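Local coordinates for protein lipolytic enzyme, G-D-S-L family (Bacteroides thetaiotaomicron, PDB 7BR2) that degrades the drug diltiazem as a gut microbial serine esterase of the SGNH (GDSL) hydrolase family, at residues K69-D74 and F374-Q379; L270-L274 and F296-N301; Q348-I352 and I437-R443. All coordinates share one frame. Residues are numbered along the deposited sequence.

Interaction 1 of 3, residues K69-D74 and F374-Q379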
loop_
_atom_site.group_PDB
_atom_site.type_symbol
_atom_site.label_atom_id
_atom_site.label_comp_id
_atom_site.label_asym_id
_atom_site.label_seq_id
_atom_site.Cartn_x
_atom_site.Cartn_y
_atom_site.Cartn_z
ATOM N N LYS A 69 0.907 21.532 -11.276
ATOM C CA LYS A 69 1.615 22.681 -10.694
ATOM C C LYS A 69 2.838 22.249 -9.893
ATOM O O LYS A 69 3.850 22.962 -9.863
ATOM C CB LYS A 69 0.722 23.488 -9.742
ATOM C CG LYS A 69 -0.338 24.398 -10.288
ATOM C CD LYS A 69 -0.938 25.183 -9.095
ATOM C CE LYS A 69 -1.092 24.268 -7.886
ATOM N NZ LYS A 69 -1.007 24.918 -6.549
ATOM N N ARG A 70 2.747 21.115 -9.187
ATOM C CA ARG A 70 3.807 20.752 -8.243
ATOM C C ARG A 70 4.762 19.671 -8.750
ATOM O O ARG A 70 5.607 19.211 -7.979
ATOM C CB ARG A 70 3.211 20.316 -6.903
ATOM C CG ARG A 70 2.385 19.054 -6.944
ATOM C CD ARG A 70 1.900 18.718 -5.532
ATOM N NE ARG A 70 0.765 17.792 -5.515
ATOM C CZ ARG A 70 0.868 16.481 -5.330
ATOM N NH1 ARG A 70 2.067 15.926 -5.143
ATOM N NH2 ARG A 70 -0.228 15.726 -5.317
ATOM N N LEU A 71 4.643 19.243 -10.012
ATOM C CA LEU A 71 5.598 18.262 -10.547
ATOM C C LEU A 71 7.074 18.638 -10.308
ATOM O O LEU A 71 7.861 17.803 -9.846
ATOM C CB LEU A 71 5.363 18.056 -12.043
ATOM C CG LEU A 71 4.149 17.229 -12.452
ATOM C CD1 LEU A 71 4.103 17.082 -13.972
ATOM C CD2 LEU A 71 4.164 15.891 -11.759
ATOM N N ASP A 72 7.485 19.869 -10.638
ATOM C CA ASP A 72 8.908 20.211 -10.523
ATOM C C ASP A 72 9.390 20.160 -9.070
ATOM O O ASP A 72 10.422 19.545 -8.766
ATOM C CB ASP A 72 9.195 21.604 -11.097
ATOM C CG ASP A 72 9.259 21.640 -12.610
ATOM O OD1 ASP A 72 9.801 20.700 -13.221
ATOM O OD2 ASP A 72 8.796 22.644 -13.195
ATOM N N GLY A 73 8.666 20.830 -8.165
ATOM C CA GLY A 73 9.115 21.018 -6.792
ATOM C C GLY A 73 8.800 19.885 -5.837
ATOM O O GLY A 73 9.349 19.848 -4.730
ATOM N N ASP A 74 7.882 19.003 -6.195
ATOM C CA ASP A 74 7.429 17.994 -5.255
ATOM C C ASP A 74 7.541 16.566 -5.775
ATOM O O ASP A 74 7.694 15.645 -4.965
ATOM C CB ASP A 74 5.972 18.290 -4.859
ATOM C CG ASP A 74 5.443 17.329 -3.825
ATOM O OD1 ASP A 74 6.134 17.163 -2.795
ATOM O OD2 ASP A 74 4.309 16.803 -3.999
ATOM N N PHE A 374 2.553 24.128 -1.692
ATOM C CA PHE A 374 1.868 24.211 -2.979
ATOM C C PHE A 374 0.394 24.598 -2.865
ATOM O O PHE A 374 -0.156 25.204 -3.795
ATOM C CB PHE A 374 2.018 22.882 -3.726
ATOM C CG PHE A 374 3.439 22.542 -4.019
ATOM C CD1 PHE A 374 4.087 23.089 -5.108
ATOM C CD2 PHE A 374 4.149 21.690 -3.179
ATOM C CE1 PHE A 374 5.422 22.783 -5.359
ATOM C CE2 PHE A 374 5.474 21.377 -3.424
ATOM C CZ PHE A 374 6.114 21.928 -4.513
ATOM N N GLY A 375 -0.253 24.297 -1.747
ATOM C CA GLY A 375 -1.627 24.691 -1.540
ATOM C C GLY A 375 -1.811 26.090 -0.988
ATOM O O GLY A 375 -2.945 26.572 -0.956
ATOM N N PHE A 376 -0.737 26.764 -0.553
ATOM C CA PHE A 376 -0.866 28.156 -0.124
ATOM C C PHE A 376 0.260 29.053 -0.646
ATOM O O PHE A 376 -0.010 30.062 -1.305
ATOM C CB PHE A 376 -0.947 28.262 1.401
ATOM C CG PHE A 376 -0.941 29.668 1.896
ATOM C CD1 PHE A 376 -2.068 30.469 1.759
ATOM C CD2 PHE A 376 0.189 30.206 2.495
ATOM C CE1 PHE A 376 -2.069 31.777 2.211
ATOM C CE2 PHE A 376 0.190 31.511 2.953
ATOM C CZ PHE A 376 -0.944 32.299 2.810
ATOM N N PHE A 377 1.523 28.706 -0.366
ATOM C CA PHE A 377 2.612 29.655 -0.610
ATOM C C PHE A 377 2.881 29.879 -2.092
ATOM O O PHE A 377 3.251 30.991 -2.477
ATOM C CB PHE A 377 3.894 29.201 0.096
ATOM C CG PHE A 377 3.884 29.480 1.557
ATOM C CD1 PHE A 377 3.793 30.787 2.011
ATOM C CD2 PHE A 377 3.955 28.453 2.485
ATOM C CE1 PHE A 377 3.753 31.069 3.364
ATOM C CE2 PHE A 377 3.926 28.729 3.850
ATOM C CZ PHE A 377 3.826 30.041 4.288
ATOM N N GLN A 378 2.688 28.859 -2.934
ATOM C CA GLN A 378 2.933 29.019 -4.366
ATOM C C GLN A 378 2.071 30.126 -4.963
ATOM O O GLN A 378 2.542 30.931 -5.772
ATOM C CB GLN A 378 2.670 27.707 -5.096
ATOM C CG GLN A 378 3.066 27.744 -6.562
ATOM C CD GLN A 378 2.902 26.395 -7.247
ATOM O OE1 GLN A 378 2.016 25.618 -6.903
ATOM N NE2 GLN A 378 3.775 26.106 -8.215
ATOM N N GLN A 379 0.797 30.182 -4.585
ATOM C CA GLN A 379 -0.075 31.206 -5.137
ATOM C C GLN A 379 0.302 32.595 -4.641
ATOM O O GLN A 379 -0.080 33.592 -5.270
ATOM C CB GLN A 379 -1.523 30.891 -4.783
ATOM C CG GLN A 379 -2.155 29.658 -5.490
ATOM C CD GLN A 379 -1.369 28.336 -5.314
ATOM O OE1 GLN A 379 -0.836 27.775 -6.298
ATOM N NE2 GLN A 379 -1.237 27.878 -4.055
#

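Interaction 2 of 3, residues L270-L274 and F296-N301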
loop_
_atom_site.group_PDB
_atom_site.type_symbol
_atom_site.label_atom_id
_atom_site.label_comp_id
_atom_site.label_asym_id
_atom_site.label_seq_id
_atom_site.Cartn_x
_atom_site.Cartn_y
_atom_site.Cartn_z
ATOM N N LEU A 270 10.425 -13.240 4.774
ATOM C CA LEU A 270 9.585 -13.250 5.960
ATOM C C LEU A 270 8.116 -13.245 5.556
ATOM O O LEU A 270 7.784 -12.916 4.412
ATOM C CB LEU A 270 9.894 -12.028 6.842
ATOM C CG LEU A 270 11.298 -11.917 7.445
ATOM C CD1 LEU A 270 11.463 -10.594 8.209
ATOM C CD2 LEU A 270 11.606 -13.110 8.343
ATOM N N PRO A 271 7.204 -13.658 6.445
ATOM C CA PRO A 271 5.774 -13.509 6.141
ATOM C C PRO A 271 5.371 -12.043 6.085
ATOM O O PRO A 271 6.023 -11.163 6.654
ATOM C CB PRO A 271 5.077 -14.227 7.300
ATOM C CG PRO A 271 6.053 -14.152 8.430
ATOM C CD PRO A 271 7.420 -14.232 7.787
ATOM N N TYR A 272 4.273 -11.787 5.387
ATOM C CA TYR A 272 3.740 -10.435 5.327
ATOM C C TYR A 272 2.993 -10.136 6.614
ATOM O O TYR A 272 2.074 -10.883 6.973
ATOM C CB TYR A 272 2.810 -10.249 4.147
ATOM C CG TYR A 272 2.455 -8.799 3.954
ATOM C CD1 TYR A 272 3.296 -7.950 3.234
ATOM C CD2 TYR A 272 1.304 -8.260 4.530
ATOM C CE1 TYR A 272 2.985 -6.613 3.066
ATOM C CE2 TYR A 272 0.986 -6.923 4.367
ATOM C CZ TYR A 272 1.835 -6.103 3.640
ATOM O OH TYR A 272 1.517 -4.772 3.471
ATOM N N PRO A 273 3.379 -9.102 7.355
ATOM C CA PRO A 273 2.705 -8.791 8.617
ATOM C C PRO A 273 1.524 -7.858 8.414
ATOM O O PRO A 273 1.565 -6.915 7.619
ATOM C CB PRO A 273 3.821 -8.141 9.442
ATOM C CG PRO A 273 4.670 -7.490 8.431
ATOM C CD PRO A 273 4.590 -8.295 7.156
ATOM N N LEU A 274 0.454 -8.140 9.160
ATOM C CA LEU A 274 -0.807 -7.420 9.043
ATOM C C LEU A 274 -1.112 -6.723 10.358
ATOM O O LEU A 274 -1.141 -7.359 11.419
ATOM C CB LEU A 274 -1.945 -8.371 8.664
ATOM C CG LEU A 274 -1.789 -8.969 7.267
ATOM C CD1 LEU A 274 -2.716 -10.156 7.034
ATOM C CD2 LEU A 274 -1.978 -7.906 6.185
ATOM N N PHE A 296 -6.072 -12.748 0.042
ATOM C CA PHE A 296 -4.714 -12.241 0.240
ATOM C C PHE A 296 -3.806 -13.310 0.833
ATOM O O PHE A 296 -2.654 -13.458 0.409
ATOM C CB PHE A 296 -4.687 -10.990 1.119
ATOM C CG PHE A 296 -3.294 -10.451 1.307
ATOM C CD1 PHE A 296 -2.675 -9.731 0.291
ATOM C CD2 PHE A 296 -2.576 -10.712 2.459
ATOM C CE1 PHE A 296 -1.381 -9.263 0.430
ATOM C CE2 PHE A 296 -1.271 -10.229 2.610
ATOM C CZ PHE A 296 -0.680 -9.512 1.591
ATOM N N MET A 297 -4.290 -14.025 1.850
ATOM C CA MET A 297 -3.498 -15.083 2.469
ATOM C C MET A 297 -3.118 -16.154 1.457
ATOM O O MET A 297 -1.967 -16.607 1.419
ATOM C CB MET A 297 -4.281 -15.685 3.629
ATOM C CG MET A 297 -4.509 -14.696 4.743
ATOM S SD MET A 297 -2.968 -13.942 5.296
ATOM C CE MET A 297 -2.296 -15.293 6.268
ATOM N N GLU A 298 -4.076 -16.572 0.628
ATOM C CA GLU A 298 -3.815 -17.648 -0.326
ATOM C C GLU A 298 -2.885 -17.199 -1.455
ATOM O O GLU A 298 -2.018 -17.968 -1.897
ATOM C CB GLU A 298 -5.138 -18.167 -0.897
ATOM C CG GLU A 298 -6.107 -18.701 0.147
ATOM C CD GLU A 298 -7.026 -17.623 0.699
ATOM O OE1 GLU A 298 -6.562 -16.470 0.877
ATOM O OE2 GLU A 298 -8.212 -17.928 0.952
ATOM N N GLU A 299 -3.050 -15.970 -1.951
ATOM C CA GLU A 299 -2.284 -15.570 -3.127
ATOM C C GLU A 299 -0.934 -14.950 -2.789
ATOM O O GLU A 299 0.006 -15.067 -3.590
ATOM C CB GLU A 299 -3.092 -14.594 -3.990
ATOM C CG GLU A 299 -4.299 -15.248 -4.631
ATOM C CD GLU A 299 -5.086 -14.335 -5.547
ATOM O OE1 GLU A 299 -4.552 -13.286 -5.959
ATOM O OE2 GLU A 299 -6.255 -14.661 -5.843
ATOM N N MET A 300 -0.802 -14.316 -1.621
ATOM C CA MET A 300 0.397 -13.537 -1.322
ATOM C C MET A 300 0.965 -13.726 0.071
ATOM O O MET A 300 2.025 -13.162 0.350
ATOM C CB MET A 300 0.142 -12.041 -1.530
ATOM C CG MET A 300 -0.037 -11.652 -2.965
ATOM S SD MET A 300 -0.240 -9.872 -3.166
ATOM C CE MET A 300 -0.681 -9.835 -4.906
ATOM N N ASN A 301 0.311 -14.454 0.962
ATOM C CA ASN A 301 0.846 -14.644 2.300
ATOM C C ASN A 301 0.748 -16.100 2.713
ATOM O O ASN A 301 0.209 -16.433 3.766
ATOM C CB ASN A 301 0.159 -13.741 3.316
ATOM C CG ASN A 301 1.078 -13.376 4.458
ATOM O OD1 ASN A 301 2.286 -13.605 4.385
ATOM N ND2 ASN A 301 0.514 -12.845 5.532
#

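Interaction 3 of 3, residues Q348-I352 and I437-R443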
loop_
_atom_site.group_PDB
_atom_site.type_symbol
_atom_site.label_atom_id
_atom_site.label_comp_id
_atom_site.label_asym_id
_atom_site.label_seq_id
_atom_site.Cartn_x
_atom_site.Cartn_y
_atom_site.Cartn_z
ATOM N N GLN A 348 9.233 -11.032 13.961
ATOM C CA GLN A 348 10.221 -10.223 13.250
ATOM C C GLN A 348 9.550 -9.358 12.187
ATOM O O GLN A 348 9.833 -8.149 12.058
ATOM C CB GLN A 348 11.252 -11.168 12.626
ATOM C CG GLN A 348 12.371 -10.550 11.794
ATOM C CD GLN A 348 13.300 -11.611 11.235
ATOM O OE1 GLN A 348 13.098 -12.801 11.477
ATOM N NE2 GLN A 348 14.307 -11.195 10.471
ATOM N N ALA A 349 8.642 -9.958 11.417
ATOM C CA ALA A 349 7.935 -9.196 10.399
ATOM C C ALA A 349 7.123 -8.071 11.033
ATOM O O ALA A 349 7.061 -6.962 10.491
ATOM C CB ALA A 349 7.056 -10.132 9.569
ATOM N N LEU A 350 6.510 -8.333 12.193
ATOM C CA LEU A 350 5.730 -7.310 12.885
ATOM C C LEU A 350 6.617 -6.155 13.346
ATOM O O LEU A 350 6.208 -4.985 13.291
ATOM C CB LEU A 350 4.999 -7.930 14.080
ATOM C CG LEU A 350 3.740 -8.786 13.870
ATOM C CD1 LEU A 350 3.307 -9.352 15.218
ATOM C CD2 LEU A 350 2.576 -8.007 13.234
ATOM N N THR A 351 7.819 -6.476 13.842
ATOM C CA THR A 351 8.794 -5.440 14.171
ATOM C C THR A 351 9.007 -4.503 12.987
ATOM O O THR A 351 8.959 -3.270 13.122
ATOM C CB THR A 351 10.118 -6.084 14.572
ATOM O OG1 THR A 351 9.896 -7.075 15.590
ATOM C CG2 THR A 351 11.074 -5.017 15.073
ATOM N N ILE A 352 9.247 -5.090 11.812
ATOM C CA ILE A 352 9.421 -4.297 10.593
ATOM C C ILE A 352 8.172 -3.471 10.286
ATOM O O ILE A 352 8.262 -2.310 9.866
ATOM C CB ILE A 352 9.793 -5.215 9.422
ATOM C CG1 ILE A 352 11.212 -5.737 9.639
ATOM C CG2 ILE A 352 9.695 -4.464 8.096
ATOM C CD1 ILE A 352 11.443 -7.072 9.028
ATOM N N ILE A 437 17.235 -5.599 9.915
ATOM C CA ILE A 437 16.653 -6.695 10.678
ATOM C C ILE A 437 15.717 -7.570 9.846
ATOM O O ILE A 437 15.049 -8.431 10.410
ATOM C CB ILE A 437 15.927 -6.177 11.926
ATOM C CG1 ILE A 437 14.673 -5.393 11.515
ATOM C CG2 ILE A 437 16.881 -5.377 12.780
ATOM C CD1 ILE A 437 13.835 -4.914 12.675
ATOM N N ASN A 438 15.625 -7.361 8.533
ATOM C CA ASN A 438 14.621 -8.087 7.761
ATOM C C ASN A 438 15.144 -9.399 7.173
ATOM O O ASN A 438 14.433 -10.033 6.387
ATOM C CB ASN A 438 14.039 -7.198 6.651
ATOM C CG ASN A 438 15.076 -6.725 5.670
ATOM O OD1 ASN A 438 16.268 -6.915 5.880
ATOM N ND2 ASN A 438 14.630 -6.074 4.595
ATOM N N LYS A 439 16.364 -9.809 7.521
ATOM C CA LYS A 439 16.945 -11.040 6.984
ATOM C C LYS A 439 16.482 -12.245 7.794
ATOM O O LYS A 439 16.762 -12.313 9.001
ATOM C CB LYS A 439 18.470 -10.964 7.003
ATOM C CG LYS A 439 19.052 -9.585 6.703
ATOM C CD LYS A 439 18.702 -9.156 5.297
ATOM C CE LYS A 439 19.265 -7.783 5.017
ATOM N NZ LYS A 439 18.556 -7.039 3.943
ATOM N N PRO A 440 15.822 -13.225 7.182
ATOM C CA PRO A 440 15.420 -14.411 7.943
ATOM C C PRO A 440 16.639 -15.101 8.525
ATOM O O PRO A 440 17.703 -15.143 7.908
ATOM C CB PRO A 440 14.725 -15.294 6.899
ATOM C CG PRO A 440 14.325 -14.373 5.806
ATOM C CD PRO A 440 15.394 -13.297 5.775
ATOM N N VAL A 441 16.482 -15.637 9.729
ATOM C CA VAL A 441 17.521 -16.433 10.363
ATOM C C VAL A 441 17.047 -17.882 10.410
ATOM O O VAL A 441 15.871 -18.185 10.175
ATOM C CB VAL A 441 17.892 -15.925 11.776
ATOM C CG1 VAL A 441 18.416 -14.510 11.714
ATOM C CG2 VAL A 441 16.696 -15.984 12.684
ATOM N N VAL A 442 17.995 -18.789 10.665
ATOM C CA VAL A 442 17.659 -20.201 10.775
ATOM C C VAL A 442 16.733 -20.386 11.969
ATOM O O VAL A 442 17.055 -19.982 13.094
ATOM C CB VAL A 442 18.923 -21.064 10.886
ATOM C CG1 VAL A 442 18.543 -22.523 11.059
ATOM C CG2 VAL A 442 19.788 -20.913 9.647
ATOM N N ARG A 443 15.567 -20.983 11.722
ATOM C CA ARG A 443 14.562 -21.255 12.745
ATOM C C ARG A 443 14.452 -22.757 12.989
ATOM O O ARG A 443 14.361 -23.547 12.042
ATOM C CB ARG A 443 13.201 -20.692 12.333
ATOM C CG ARG A 443 13.205 -19.209 12.037
ATOM C CD ARG A 443 13.496 -18.392 13.292
ATOM N NE ARG A 443 13.395 -16.960 13.029
ATOM C CZ ARG A 443 13.546 -16.015 13.953
ATOM N NH1 ARG A 443 13.803 -16.349 15.214
ATOM N NH2 ARG A 443 13.436 -14.736 13.613
HETATM O O HOH W 1 13.536 -15.557 10.475
#

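Interaction 1 of 3, residues K69-D74 and F374-Q379
Helix 64-75 of the SGNH-hydrolase α/β domain meets the C-terminal part of the long helix 344-377 here, R70 and F374 being closest with their CA atoms 6.6 Å apart. F374 dominates the apolar part. R70 CB lies over one face of its ring, 3.6 Å from the centroid and 19° off the ring normal, a CH-pi contact. CE2 of F374 comes within 3.4 Å of D74 CB, and its CZ within 3.6 Å of G73 C; an ideal CB on G73 would fall only 3.0 Å from that CZ, so the missing side chain makes room for the ring. Beyond the ring, R70 and D74 form a salt bridge (NH1 to OD2, 2.7 Å), which D62 extends by pairing with R70 and R367 of helix 344-377 by pairing with D74. Further along, Q378 points toward the first helix and accepts a hydrogen bond at OE1 from K69 NZ (3.1 Å). Q379 starts out sideways, yet it brings its amide back toward F374: NE2 donates to F374 O at 2.9 Å, while OE1 accepts from K69 NZ, also at 2.9 Å.

Interaction 2 of 3, residues L270-L274 and F296-N301
Y272 presents one face of its ring to the edge of F296 in an offset edge-to-face pair, with centroids 5.4 Å apart, planes at 70° and the nearest atoms, Y272 CD2 and F296 CZ, 3.8 Å from each other. L274 continues this apolar patch on the next side chain but one: its CD2 lies 4.3 Å from F296 CE2 and its CD1 4.2 Å from M297 SD. Y272 and L274 both direct their CA-CB bonds at the short helix 296-300, while P273 between them faces the other way.

The polar part of the contact comes from N301. Its carboxamide addresses both backbone groups of a single residue: OD1 accepts from Y272 N and ND2 donates to Y272 O, each at 2.9 Å. The side chain thus does for the extended 270-274 segment what a neighbouring strand would do, satisfying the amide and carbonyl of Y272 in an otherwise irregular loop. N301 ND2 also makes a weak hydrogen bond to M297 SD (3.7 Å).

The contact is buried and joins the loop that follows strand 260-267 to the short helix that leads into strand 303-308. Helix 35-46 packs on Y272 through L41, Y42 and T45 and takes the phenol hydroxyl in a hydrogen bond to F38 O. M214 of helix 210-223 touches the side chains of both Y272 and F296, and helix 344-377 lies against L270 and P271.

Interaction 3 of 3, residues Q348-I352 and I437-R443
One turn of a helix faces an irregular connection: Q348-I352 belongs to helix 344-377, whereas I437-R443 links the end of helix 417-437 to strand 443-449, the central strand of the antiparallel sheet. The backbones come closest at I352 and N438, whose CA atoms are 7.0 Å apart. Apolar packing sits at the helical end of the link, where I352 CG1 meets I437 CG1 at 4.0 Å, I352 CD1 reaches N438 CB at 3.5 Å, and T351 CG2 lies 3.7 Å from I437 CD1. Q348, extended along its length, ties the curve of the loop together: NE2 donates to I437 O (2.9 Å) and to K439 O (3.1 Å). On the other side of the same amide, OE1 accepts from R443 NH2 at 2.9 Å, and R443 is also salt-bridged to D319. A water joins the two segments, donating to Q348 OE1 at 3.0 Å and accepting from V441 N at 3.0 Å and R443 NE at 2.9 Å.

In the fold
Interactions 2 and 3 are neighbours, their centres 14 Å apart, and touch: P273 CG lies 3.2 Å from A349 O, and L270 CD1 lies 3.5 Å from N438 O, so the 270-274 loop packs against both the helical turn and the linker of interaction 3. Interaction 1 is remote, centred 38 Å from interaction 2 and 40 Å from interaction 3. Helix 344-377 spans the gap, giving 348-352 to interaction 3 near its start and residues from F374 on to interaction 1 near its other end. No segment contains S28, D204 or H207, the probable Ser-His-Asp triad; only interaction 1 has a segment in the SGNH α/β fold (helix 64-75), while interactions 2 and 3 pack later elements together.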